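Local structure of monosaccharide-transporting ATPase (Actinobacillus succinogenes, 5DTE) at residues 27-32 with 87-92; 38-43 with 270-275; 132-137 with 294-299; 163-168 with 196-201. The protein is a periplasmic solute-binding protein of an ABC sugar transporter that holds D-allose and probably hands such sugars to the membrane permease. All coordinates share one frame; numbering follows the deposited sequence.

Interaction 1 (27-32 with 87-92)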
# COMPACT_ATOMS: atom_id res chain seq x y z
N PRO A 27 9.91 25.62 8.69
CA PRO A 27 10.54 24.30 8.78
C PRO A 27 10.56 23.57 7.45
O PRO A 27 9.57 23.63 6.72
CB PRO A 27 9.65 23.56 9.79
CG PRO A 27 8.86 24.60 10.48
CD PRO A 27 8.68 25.69 9.48
N GLN A 28 11.66 22.90 7.16
CA GLN A 28 11.91 22.27 5.85
C GLN A 28 11.92 20.75 5.96
O GLN A 28 12.84 20.18 6.56
CB GLN A 28 13.23 22.79 5.28
CG GLN A 28 13.75 22.03 4.08
CD GLN A 28 15.01 22.65 3.49
OE1 GLN A 28 16.10 22.09 3.57
NE2 GLN A 28 14.85 23.83 2.91
N ILE A 29 10.90 20.09 5.41
CA ILE A 29 10.68 18.65 5.60
C ILE A 29 10.83 17.87 4.30
O ILE A 29 10.33 18.30 3.28
CB ILE A 29 9.27 18.36 6.19
CG1 ILE A 29 9.20 18.85 7.64
CG2 ILE A 29 8.96 16.86 6.11
CD1 ILE A 29 8.11 18.22 8.46
N ALA A 30 11.52 16.73 4.34
CA ALA A 30 11.70 15.95 3.12
C ALA A 30 10.72 14.79 3.09
O ALA A 30 10.46 14.14 4.10
CB ALA A 30 13.14 15.46 3.00
N LEU A 31 10.16 14.56 1.90
CA LEU A 31 9.33 13.40 1.64
C LEU A 31 10.04 12.55 0.59
O LEU A 31 10.26 12.99 -0.53
CB LEU A 31 7.95 13.82 1.15
CG LEU A 31 7.02 12.66 0.78
CD1 LEU A 31 6.82 11.79 2.01
CD2 LEU A 31 5.68 13.16 0.24
N LEU A 32 10.42 11.33 0.96
CA LEU A 32 11.24 10.52 0.08
C LEU A 32 10.52 9.24 -0.31
O LEU A 32 10.28 8.37 0.53
CB LEU A 32 12.58 10.20 0.74
CG LEU A 32 13.37 11.47 1.02
CD1 LEU A 32 14.66 11.16 1.74
CD2 LEU A 32 13.64 12.21 -0.27
N ALA A 87 12.93 17.72 9.12
CA ALA A 87 12.43 16.35 9.30
C ALA A 87 12.43 15.56 7.98
O ALA A 87 12.49 16.13 6.89
CB ALA A 87 11.03 16.36 9.89
N ILE A 88 12.36 14.24 8.11
CA ILE A 88 12.21 13.36 6.95
C ILE A 88 11.03 12.37 7.09
O ILE A 88 10.87 11.71 8.11
CB ILE A 88 13.50 12.55 6.70
CG1 ILE A 88 14.73 13.43 6.88
CG2 ILE A 88 13.48 11.95 5.32
CD1 ILE A 88 16.00 12.64 6.87
N ILE A 89 10.22 12.31 6.06
CA ILE A 89 9.20 11.29 5.92
C ILE A 89 9.62 10.37 4.79
O ILE A 89 9.75 10.80 3.64
CB ILE A 89 7.82 11.90 5.62
CG1 ILE A 89 7.43 12.86 6.73
CG2 ILE A 89 6.77 10.80 5.43
CD1 ILE A 89 6.34 13.84 6.36
N VAL A 90 9.85 9.10 5.10
CA VAL A 90 10.27 8.16 4.08
C VAL A 90 9.36 6.94 4.05
O VAL A 90 8.88 6.46 5.09
CB VAL A 90 11.75 7.73 4.28
CG1 VAL A 90 11.90 6.78 5.45
CG2 VAL A 90 12.28 7.10 3.03
N THR A 91 9.09 6.48 2.82
CA THR A 91 8.37 5.24 2.54
C THR A 91 9.38 4.21 2.08
O THR A 91 9.70 4.15 0.89
CB THR A 91 7.33 5.44 1.44
OG1 THR A 91 8.02 5.63 0.20
CG2 THR A 91 6.48 6.67 1.72
N PRO A 92 9.93 3.43 3.02
CA PRO A 92 11.03 2.50 2.77
C PRO A 92 10.82 1.52 1.63
O PRO A 92 9.74 1.42 1.07
CB PRO A 92 11.15 1.75 4.10
CG PRO A 92 10.78 2.77 5.08
CD PRO A 92 9.63 3.51 4.46

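Interaction 2 (38-43 with 270-275). With ALL (beta-D-allopyranose), chain E.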
# COMPACT_ATOMS: atom_id res chain seq x y z
N ASN A 38 2.97 4.93 -9.60
CA ASN A 38 1.67 4.49 -9.10
C ASN A 38 0.73 5.68 -8.93
O ASN A 38 1.16 6.77 -8.59
CB ASN A 38 1.83 3.75 -7.77
CG ASN A 38 0.63 2.86 -7.44
OD1 ASN A 38 -0.44 2.98 -8.04
ND2 ASN A 38 0.81 1.96 -6.48
N GLU A 39 -0.56 5.47 -9.18
CA GLU A 39 -1.53 6.54 -8.97
C GLU A 39 -1.72 6.79 -7.48
O GLU A 39 -1.88 7.93 -7.04
CB GLU A 39 -2.86 6.19 -9.65
CG GLU A 39 -4.07 6.98 -9.15
CD GLU A 39 -3.98 8.47 -9.41
OE1 GLU A 39 -3.47 8.86 -10.48
OE2 GLU A 39 -4.44 9.25 -8.54
N TYR A 40 -1.67 5.72 -6.70
CA TYR A 40 -1.79 5.80 -5.25
C TYR A 40 -0.80 6.81 -4.62
O TYR A 40 -1.18 7.61 -3.76
CB TYR A 40 -1.61 4.40 -4.64
CG TYR A 40 -1.62 4.39 -3.14
CD1 TYR A 40 -2.80 4.50 -2.44
CD2 TYR A 40 -0.43 4.29 -2.42
CE1 TYR A 40 -2.81 4.50 -1.06
CE2 TYR A 40 -0.43 4.29 -1.04
CZ TYR A 40 -1.62 4.41 -0.37
OH TYR A 40 -1.63 4.41 1.00
N PHE A 41 0.46 6.79 -5.04
CA PHE A 41 1.45 7.69 -4.46
C PHE A 41 1.32 9.11 -5.01
O PHE A 41 1.56 10.09 -4.30
CB PHE A 41 2.86 7.15 -4.67
CG PHE A 41 3.20 6.04 -3.72
CD1 PHE A 41 3.31 6.30 -2.36
CD2 PHE A 41 3.40 4.75 -4.17
CE1 PHE A 41 3.62 5.28 -1.46
CE2 PHE A 41 3.72 3.72 -3.28
CZ PHE A 41 3.83 3.99 -1.92
N ILE A 42 0.92 9.22 -6.27
CA ILE A 42 0.51 10.49 -6.86
C ILE A 42 -0.55 11.16 -5.99
O ILE A 42 -0.56 12.37 -5.80
CB ILE A 42 -0.03 10.27 -8.29
CG1 ILE A 42 1.12 10.24 -9.29
CG2 ILE A 42 -1.04 11.35 -8.68
CD1 ILE A 42 1.84 11.60 -9.43
N SER A 43 -1.43 10.33 -5.44
CA SER A 43 -2.53 10.77 -4.60
C SER A 43 -2.05 11.22 -3.23
O SER A 43 -2.56 12.17 -2.64
CB SER A 43 -3.55 9.64 -4.45
OG SER A 43 -4.36 9.85 -3.32
N GLN A 270 -7.16 3.11 1.69
CA GLN A 270 -6.08 3.10 2.65
C GLN A 270 -5.91 4.48 3.27
O GLN A 270 -5.12 4.66 4.20
CB GLN A 270 -4.81 2.66 1.94
CG GLN A 270 -3.68 2.34 2.82
CD GLN A 270 -2.50 1.91 2.03
OE1 GLN A 270 -2.57 1.82 0.81
NE2 GLN A 270 -1.38 1.65 2.71
N LEU A 271 -6.66 5.45 2.74
CA LEU A 271 -6.59 6.84 3.16
C LEU A 271 -5.18 7.43 3.07
O LEU A 271 -4.58 7.83 4.08
CB LEU A 271 -7.13 6.96 4.59
CG LEU A 271 -8.55 6.39 4.63
CD1 LEU A 271 -9.08 6.42 6.02
CD2 LEU A 271 -9.43 7.20 3.72
N PRO A 272 -4.64 7.49 1.84
CA PRO A 272 -3.23 7.84 1.65
C PRO A 272 -2.94 9.31 1.99
O PRO A 272 -1.79 9.65 2.25
CB PRO A 272 -3.00 7.56 0.17
CG PRO A 272 -4.32 7.75 -0.46
CD PRO A 272 -5.35 7.36 0.55
N LYS A 273 -3.97 10.15 1.97
CA LYS A 273 -3.78 11.56 2.32
C LYS A 273 -3.75 11.73 3.82
O LYS A 273 -2.94 12.50 4.33
CB LYS A 273 -4.87 12.43 1.72
CG LYS A 273 -5.12 12.16 0.24
CD LYS A 273 -5.21 13.44 -0.55
CE LYS A 273 -5.50 13.17 -2.01
NZ LYS A 273 -5.63 14.45 -2.77
N LYS A 274 -4.63 11.01 4.53
CA LYS A 274 -4.67 11.03 5.99
C LYS A 274 -3.38 10.46 6.58
O LYS A 274 -2.83 11.00 7.55
CB LYS A 274 -5.87 10.25 6.51
CG LYS A 274 -6.00 10.22 8.04
CD LYS A 274 -7.28 9.48 8.48
CE LYS A 274 -7.32 9.12 9.98
NZ LYS A 274 -7.35 10.29 10.87
N GLN A 275 -2.91 9.37 5.99
CA GLN A 275 -1.63 8.79 6.37
C GLN A 275 -0.50 9.82 6.34
O GLN A 275 0.08 10.15 7.38
CB GLN A 275 -1.27 7.64 5.43
CG GLN A 275 -2.00 6.35 5.68
CD GLN A 275 -1.32 5.17 5.00
OE1 GLN A 275 -0.12 5.19 4.72
NE2 GLN A 275 -2.10 4.13 4.73
C1 ALL E . 2.31 -0.54 -1.17
C2 ALL E . 1.29 0.54 -0.87
C3 ALL E . 0.31 0.72 -1.97
C4 ALL E . 0.97 0.81 -3.31
C5 ALL E . 1.81 -0.44 -3.51
C6 ALL E . 2.37 -0.59 -4.88
O1 ALL E . 3.33 -0.53 -0.25
O2 ALL E . 0.56 0.13 0.31
O3 ALL E . -0.59 -0.43 -1.99
O4 ALL E . -0.02 0.92 -4.34
O5 ALL E . 2.90 -0.38 -2.53
O6 ALL E . 3.41 0.35 -5.06

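Interaction 3 (132-137 with 294-299)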
# COMPACT_ATOMS: atom_id res chain seq x y z
N ASN A 132 9.52 5.35 14.35
CA ASN A 132 8.09 5.62 14.41
C ASN A 132 7.42 5.40 13.06
O ASN A 132 7.82 6.00 12.07
CB ASN A 132 7.87 7.05 14.89
CG ASN A 132 8.66 7.38 16.15
OD1 ASN A 132 8.20 7.14 17.27
ND2 ASN A 132 9.86 7.93 15.97
N TYR A 133 6.40 4.54 13.03
CA TYR A 133 5.70 4.19 11.78
C TYR A 133 4.32 4.84 11.69
O TYR A 133 3.70 5.16 12.71
CB TYR A 133 5.58 2.66 11.63
CG TYR A 133 4.69 2.09 10.50
CD1 TYR A 133 5.13 2.04 9.17
CD2 TYR A 133 3.44 1.53 10.79
CE1 TYR A 133 4.33 1.48 8.16
CE2 TYR A 133 2.64 0.98 9.79
CZ TYR A 133 3.08 0.95 8.48
OH TYR A 133 2.26 0.38 7.50
N VAL A 134 3.87 5.05 10.46
CA VAL A 134 2.49 5.44 10.16
C VAL A 134 2.01 4.67 8.93
O VAL A 134 2.64 4.77 7.88
CB VAL A 134 2.37 6.96 9.89
CG1 VAL A 134 0.97 7.30 9.37
CG2 VAL A 134 2.70 7.74 11.12
N GLY A 135 0.91 3.92 9.06
CA GLY A 135 0.33 3.21 7.92
C GLY A 135 -1.07 2.65 8.10
O GLY A 135 -1.99 3.35 8.51
N VAL A 136 -1.22 1.38 7.73
CA VAL A 136 -2.42 0.58 8.02
C VAL A 136 -2.04 -0.87 8.34
O VAL A 136 -0.92 -1.32 8.06
CB VAL A 136 -3.46 0.56 6.85
CG1 VAL A 136 -4.25 1.85 6.80
CG2 VAL A 136 -2.81 0.25 5.50
N ASP A 137 -2.96 -1.60 8.97
CA ASP A 137 -2.82 -3.04 9.10
C ASP A 137 -3.14 -3.65 7.75
O ASP A 137 -4.30 -3.72 7.36
CB ASP A 137 -3.75 -3.58 10.19
CG ASP A 137 -3.23 -4.85 10.85
OD1 ASP A 137 -2.68 -5.70 10.13
OD2 ASP A 137 -3.35 -4.98 12.08
N SER A 294 4.62 4.86 18.67
CA SER A 294 5.59 4.19 17.80
C SER A 294 4.94 3.67 16.53
O SER A 294 5.60 3.52 15.50
CB SER A 294 6.29 3.05 18.52
OG SER A 294 7.45 3.53 19.17
N VAL A 295 3.64 3.38 16.63
CA VAL A 295 2.83 2.93 15.49
C VAL A 295 1.51 3.68 15.41
O VAL A 295 0.88 3.93 16.42
CB VAL A 295 2.52 1.43 15.57
CG1 VAL A 295 1.90 0.93 14.26
CG2 VAL A 295 3.77 0.65 15.89
N TYR A 296 1.09 4.05 14.21
CA TYR A 296 -0.22 4.66 14.02
C TYR A 296 -0.81 4.05 12.75
O TYR A 296 -0.26 4.19 11.64
CB TYR A 296 -0.13 6.20 13.96
CG TYR A 296 -1.40 6.94 13.60
CD1 TYR A 296 -2.14 7.63 14.56
CD2 TYR A 296 -1.86 6.96 12.27
CE1 TYR A 296 -3.31 8.32 14.21
CE2 TYR A 296 -3.02 7.63 11.92
CZ TYR A 296 -3.74 8.30 12.88
OH TYR A 296 -4.88 8.96 12.49
N TYR A 297 -1.91 3.34 12.95
CA TYR A 297 -2.69 2.70 11.90
C TYR A 297 -3.96 3.51 11.62
O TYR A 297 -4.85 3.55 12.47
CB TYR A 297 -3.10 1.28 12.31
CG TYR A 297 -2.04 0.20 12.26
CD1 TYR A 297 -1.13 0.13 11.22
CD2 TYR A 297 -1.96 -0.76 13.26
CE1 TYR A 297 -0.17 -0.86 11.17
CE2 TYR A 297 -1.00 -1.76 13.23
CZ TYR A 297 -0.10 -1.80 12.18
OH TYR A 297 0.85 -2.79 12.12
N VAL A 298 -4.02 4.14 10.45
CA VAL A 298 -5.25 4.75 9.96
C VAL A 298 -6.28 3.63 9.82
O VAL A 298 -5.90 2.46 9.61
CB VAL A 298 -5.01 5.49 8.62
CG1 VAL A 298 -6.19 5.38 7.69
CG2 VAL A 298 -4.72 6.94 8.87
N ASP A 299 -7.57 3.95 9.97
CA ASP A 299 -8.61 2.93 9.82
C ASP A 299 -9.20 2.90 8.41
O ASP A 299 -9.94 3.80 8.02
CB ASP A 299 -9.70 3.14 10.87
CG ASP A 299 -9.20 2.85 12.28
OD1 ASP A 299 -8.44 1.87 12.44
OD2 ASP A 299 -9.55 3.60 13.22
O HOH W 1 -5.46 -0.78 9.97

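Interaction 4 (163-168 with 196-201). With ALL (beta-D-allopyranose), chain E.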
# COMPACT_ATOMS: atom_id res chain seq x y z
N GLU A 163 -0.39 -11.03 -6.43
CA GLU A 163 0.45 -10.48 -5.37
C GLU A 163 1.40 -9.41 -5.87
O GLU A 163 1.58 -9.22 -7.08
CB GLU A 163 1.26 -11.59 -4.72
CG GLU A 163 0.57 -12.93 -4.77
CD GLU A 163 1.53 -14.07 -4.57
OE1 GLU A 163 2.64 -13.82 -4.06
OE2 GLU A 163 1.18 -15.20 -4.96
N GLY A 164 2.01 -8.70 -4.93
CA GLY A 164 2.91 -7.62 -5.27
C GLY A 164 4.32 -8.13 -5.48
O GLY A 164 4.53 -9.35 -5.57
N ILE A 165 5.27 -7.21 -5.57
CA ILE A 165 6.69 -7.56 -5.61
C ILE A 165 7.00 -8.47 -4.43
O ILE A 165 6.87 -8.06 -3.28
CB ILE A 165 7.62 -6.32 -5.54
CG1 ILE A 165 7.40 -5.41 -6.75
CG2 ILE A 165 9.05 -6.75 -5.51
CD1 ILE A 165 8.25 -4.18 -6.72
N PRO A 166 7.39 -9.73 -4.72
CA PRO A 166 7.77 -10.70 -3.69
C PRO A 166 8.66 -10.09 -2.60
O PRO A 166 9.61 -9.35 -2.92
CB PRO A 166 8.52 -11.78 -4.48
CG PRO A 166 7.90 -11.73 -5.84
CD PRO A 166 7.50 -10.29 -6.08
N GLY A 167 8.34 -10.36 -1.34
CA GLY A 167 9.17 -9.91 -0.24
C GLY A 167 8.62 -8.75 0.55
O GLY A 167 8.62 -8.81 1.78
N VAL A 168 8.16 -7.70 -0.13
CA VAL A 168 7.63 -6.51 0.56
C VAL A 168 6.52 -6.86 1.54
O VAL A 168 5.56 -7.54 1.20
CB VAL A 168 7.08 -5.47 -0.43
CG1 VAL A 168 5.99 -4.62 0.23
CG2 VAL A 168 8.21 -4.58 -0.94
N ALA A 196 2.05 -10.25 -9.65
CA ALA A 196 2.01 -9.35 -10.78
C ALA A 196 2.78 -8.06 -10.48
O ALA A 196 2.73 -7.11 -11.26
CB ALA A 196 0.59 -9.04 -11.16
N ASN A 197 3.49 -8.05 -9.35
CA ASN A 197 4.45 -6.99 -8.99
C ASN A 197 3.91 -5.56 -8.88
O ASN A 197 4.69 -4.61 -9.00
CB ASN A 197 5.61 -6.96 -10.00
CG ASN A 197 6.50 -8.18 -9.90
OD1 ASN A 197 7.31 -8.28 -8.98
ND2 ASN A 197 6.36 -9.12 -10.83
N TRP A 198 2.59 -5.44 -8.65
CA TRP A 198 1.89 -4.16 -8.44
C TRP A 198 1.61 -3.37 -9.72
O TRP A 198 1.06 -2.27 -9.65
CB TRP A 198 2.66 -3.25 -7.47
CG TRP A 198 2.69 -3.72 -6.04
CD1 TRP A 198 1.67 -4.31 -5.32
CD2 TRP A 198 3.80 -3.65 -5.17
NE1 TRP A 198 2.09 -4.59 -4.04
CE2 TRP A 198 3.40 -4.20 -3.93
CE3 TRP A 198 5.10 -3.17 -5.31
CZ2 TRP A 198 4.25 -4.28 -2.85
CZ3 TRP A 198 5.95 -3.25 -4.24
CH2 TRP A 198 5.53 -3.80 -3.02
N GLU A 199 1.98 -3.93 -10.87
CA GLU A 199 1.82 -3.28 -12.18
C GLU A 199 0.52 -3.68 -12.86
O GLU A 199 0.20 -4.85 -12.90
CB GLU A 199 2.99 -3.62 -13.12
CG GLU A 199 4.18 -2.66 -13.10
CD GLU A 199 5.27 -3.06 -14.09
OE1 GLU A 199 4.98 -3.20 -15.30
OE2 GLU A 199 6.43 -3.24 -13.64
N THR A 200 -0.20 -2.72 -13.41
CA THR A 200 -1.38 -3.04 -14.23
C THR A 200 -1.02 -3.99 -15.38
O THR A 200 -1.55 -5.10 -15.45
CB THR A 200 -2.06 -1.77 -14.80
OG1 THR A 200 -2.70 -1.04 -13.74
CG2 THR A 200 -3.11 -2.13 -15.78
N GLU A 201 -0.11 -3.57 -16.26
CA GLU A 201 0.16 -4.32 -17.49
C GLU A 201 0.54 -5.79 -17.23
O GLU A 201 0.08 -6.68 -17.94
CB GLU A 201 1.27 -3.63 -18.31
CG GLU A 201 1.24 -3.93 -19.83
CD GLU A 201 0.07 -3.26 -20.56
OE1 GLU A 201 -0.28 -3.71 -21.69
OE2 GLU A 201 -0.49 -2.28 -20.02
C1 ALL E . 2.31 -0.54 -1.17
C2 ALL E . 1.29 0.54 -0.87
C3 ALL E . 0.31 0.72 -1.97
C4 ALL E . 0.97 0.81 -3.31
C5 ALL E . 1.81 -0.44 -3.51
C6 ALL E . 2.37 -0.59 -4.88
O1 ALL E . 3.33 -0.53 -0.25
O2 ALL E . 0.56 0.13 0.31
O3 ALL E . -0.59 -0.43 -1.99
O4 ALL E . -0.02 0.92 -4.34
O5 ALL E . 2.90 -0.38 -2.53
O6 ALL E . 3.41 0.35 -5.06

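Interaction 1 (27-32 with 87-92)
Ile29 to Leu32 and Ala87 to Val90 run side by side as parallel strands, their axes 4.6 Å apart at closest approach and their directions 16° apart. Ala30 and Leu32 supply both N-H and C=O to this neighbour: Ala30 N gives to Ala87 O, Ala30 O receives Ile89 N (2.7 Å), Leu32 N gives to Ile89 O, and Leu32 O takes Thr91 N in a longer bond of 3.2 Å. All four are close to straight, and the two central residues, Ala30 and Ile89, are each gripped twice.

Ile89 is the side chain to follow. Its CB sits 3.7 Å from Leu31 CD1, and CG2 comes to 3.6 Å from the same methyl. Because CG1 stands anti to the carbonyl carbon (chi1 -58°), the longer branch heads back along the sheet, and its tip CD1 ends 4.0 Å from Ile29 CG2. One isoleucine thus bridges two residues of the neighbouring strand. Farther back, Ile29 CD1 rests on Ala87 CB at 3.7 Å. The small alanine suits a place where helix 272-287 comes down on this face, with Ala283 touching both Ile29 and Ala87.

On the other face, Leu32 CD1 meets Ile88 CG2 at 3.9 Å, while Leu32 CB meets Val90 CG2. Met80 and Val77 of helix 70-82 pack against this face. A parallel beta sheet lined with branched aliphatics and covered by helices on both faces is the alpha/beta sandwich of a periplasmic binding protein lobe.

Interaction 2 (38-43 with 270-275)
Tyr40 and Ser43, at the start of helix 39-54, carry the contact with Pro272 and Lys273 at the start of helix 272-287. Ahead of them Asn38 occupies the N-cap: its OD1 accepts a weak bond from Tyr40 N at 3.3 Å, while ND2 of the same amide faces O4 of the bound allopyranose. Asparagine suits the place because one amide can both cap and face a sugar hydroxyl.

Tyr40 stretches its ring between protein and ligand, with CG anti to the backbone N (chi1 176°). CD2 lies 3.7 Å from C3 of the sugar, while CE1, diagonally across the ring, packs on Pro272 CB. Gln270, another residue of the pocket, crosses the tyrosine at about a right angle near its hydroxyl end. Phe41 presents an edge to the ligand, CE2 being 3.8 Å from sugar O6. Ser43 OG lies 3.5 Å from Pro272 CG, and the Lys273 chain passes alongside the Ser43 carbonyl. The Gln270 carbonyl O accepts Gln275 NE2 at 3.1 Å.

The ring-on-proline contact is apolar, whereas a hydrogen bond from Lys273 NZ to Gln46 ties the helices farther along. Since Asn38 and Tyr40 also meet the sugar, helix packing and ligand binding share residues.

Interaction 3 (132-137 with 294-299)
Tyr133 and Ser294 begin the backbone pairing, with Tyr133 N giving to Ser294 O at 2.8 Å. Gly135 N follows in a nearly straight bond to Tyr296 O, and Val298 N donates to Gly135 O at 2.9 Å. Between the first two of these, Tyr296 N reaches Tyr133 O only in a bent, weak bond. The two strands are almost exactly parallel, 4° apart in direction, and CA-H groups of Asn132, Val134 and Tyr297 lie against the same carbonyls that accept the amide bonds.

One face carries most of the aromatic contacts. The Tyr133 ring turns its edge to Val295 CG1 and to Tyr297, whose CE1 lies 3.6 Å from Tyr133 CE2; the two side chains cross at about a right angle. Tyr297 in turn has Val295 CG1 over one face and the backbone of Asp137 over the other. With its CG anti to the backbone N (chi1 171°), Tyr133 lays its ring across Gly135 and delivers its hydroxyl to the carbonyl of Asp116; glycine suits this spot because the phenol fills the place of a side chain.

On the other face Val134 CG1 runs beside Tyr296 CD2 at 4.1 Å, next to Ile278 of helix 272-287. Beyond the strands, Val136 CG1 and Val298 CG1 meet at the same distance.

A water accepts from Asp137 N at 2.8 Å and donates to Val298 O, continuing the pairing where the two segments part. Three sound amide bonds and one weak one thus hold an end strand, and ring and valine packing adds apolar contact on its faces.

Interaction 4 (163-168 with 196-201)
The sugar pocket has an aromatic wall at Trp198, and the loop 163-168 backs it. C6 of the allopyranose lies over one face of the indole, 3.4 Å from Trp198 CG, while the opposite face rests on Gly164. Gly164 CA makes a CH-pi contact with the five-membered ring, 3.5 Å from its centroid and 19° off the ring normal. Glycine is fitting here, since the indole lies flat against the bare backbone. Ile165 continues the support: its CB makes an off-centre CH-pi contact with the six-membered ring, and CD1 comes to 3.5 Å from Trp198 CZ3. Val168 closes in at the rim, its CG1 in the indole plane beside CH2. Held on the face away from the sugar and at its edge, the indole is constrained in tilt.

The turn that presents the tryptophan is a type I' beta turn, Ala196 to Glu199, closed by Glu199 N to Ala196 O (3.3 Å). Its two central residues need positive phi, which asparagine accepts readily; Trp198 adopts it too. Glu163 O holds the turn's entrance, taking Ala196 N at 2.8 Å and, weakly, Asn197 N. Asn197 OD1 lies against Ile165 CA and Pro166 CD.

In the fold, both segments leave the ends of neighbouring parallel strands, 157-163 and 188-195, and lead into helices 169-182 and 200-213, while Met227 of helix 225-237 packs against Trp198.

From the N terminus, interaction 1 pairs strand 28-33 with strand 87-90 and closes a loop of 54 residues. Inside that loop interaction 2 opens at helix 39-54; it closes only at 270-275, so the two cross. Interaction 3 opens at 132-137 and closes last, at 294-299, crossing interaction 2 and following interaction 1 in series. Interaction 4, the shortest closure of the four, nests inside the loops closed by interactions 2 and 3. Interactions 1 and 3 belong to one six-stranded sheet, interaction 4 to the ends of strands in the four-stranded sheet. Interactions 2 and 4 both touch the allopyranose, which thereby links the two halves of the fold.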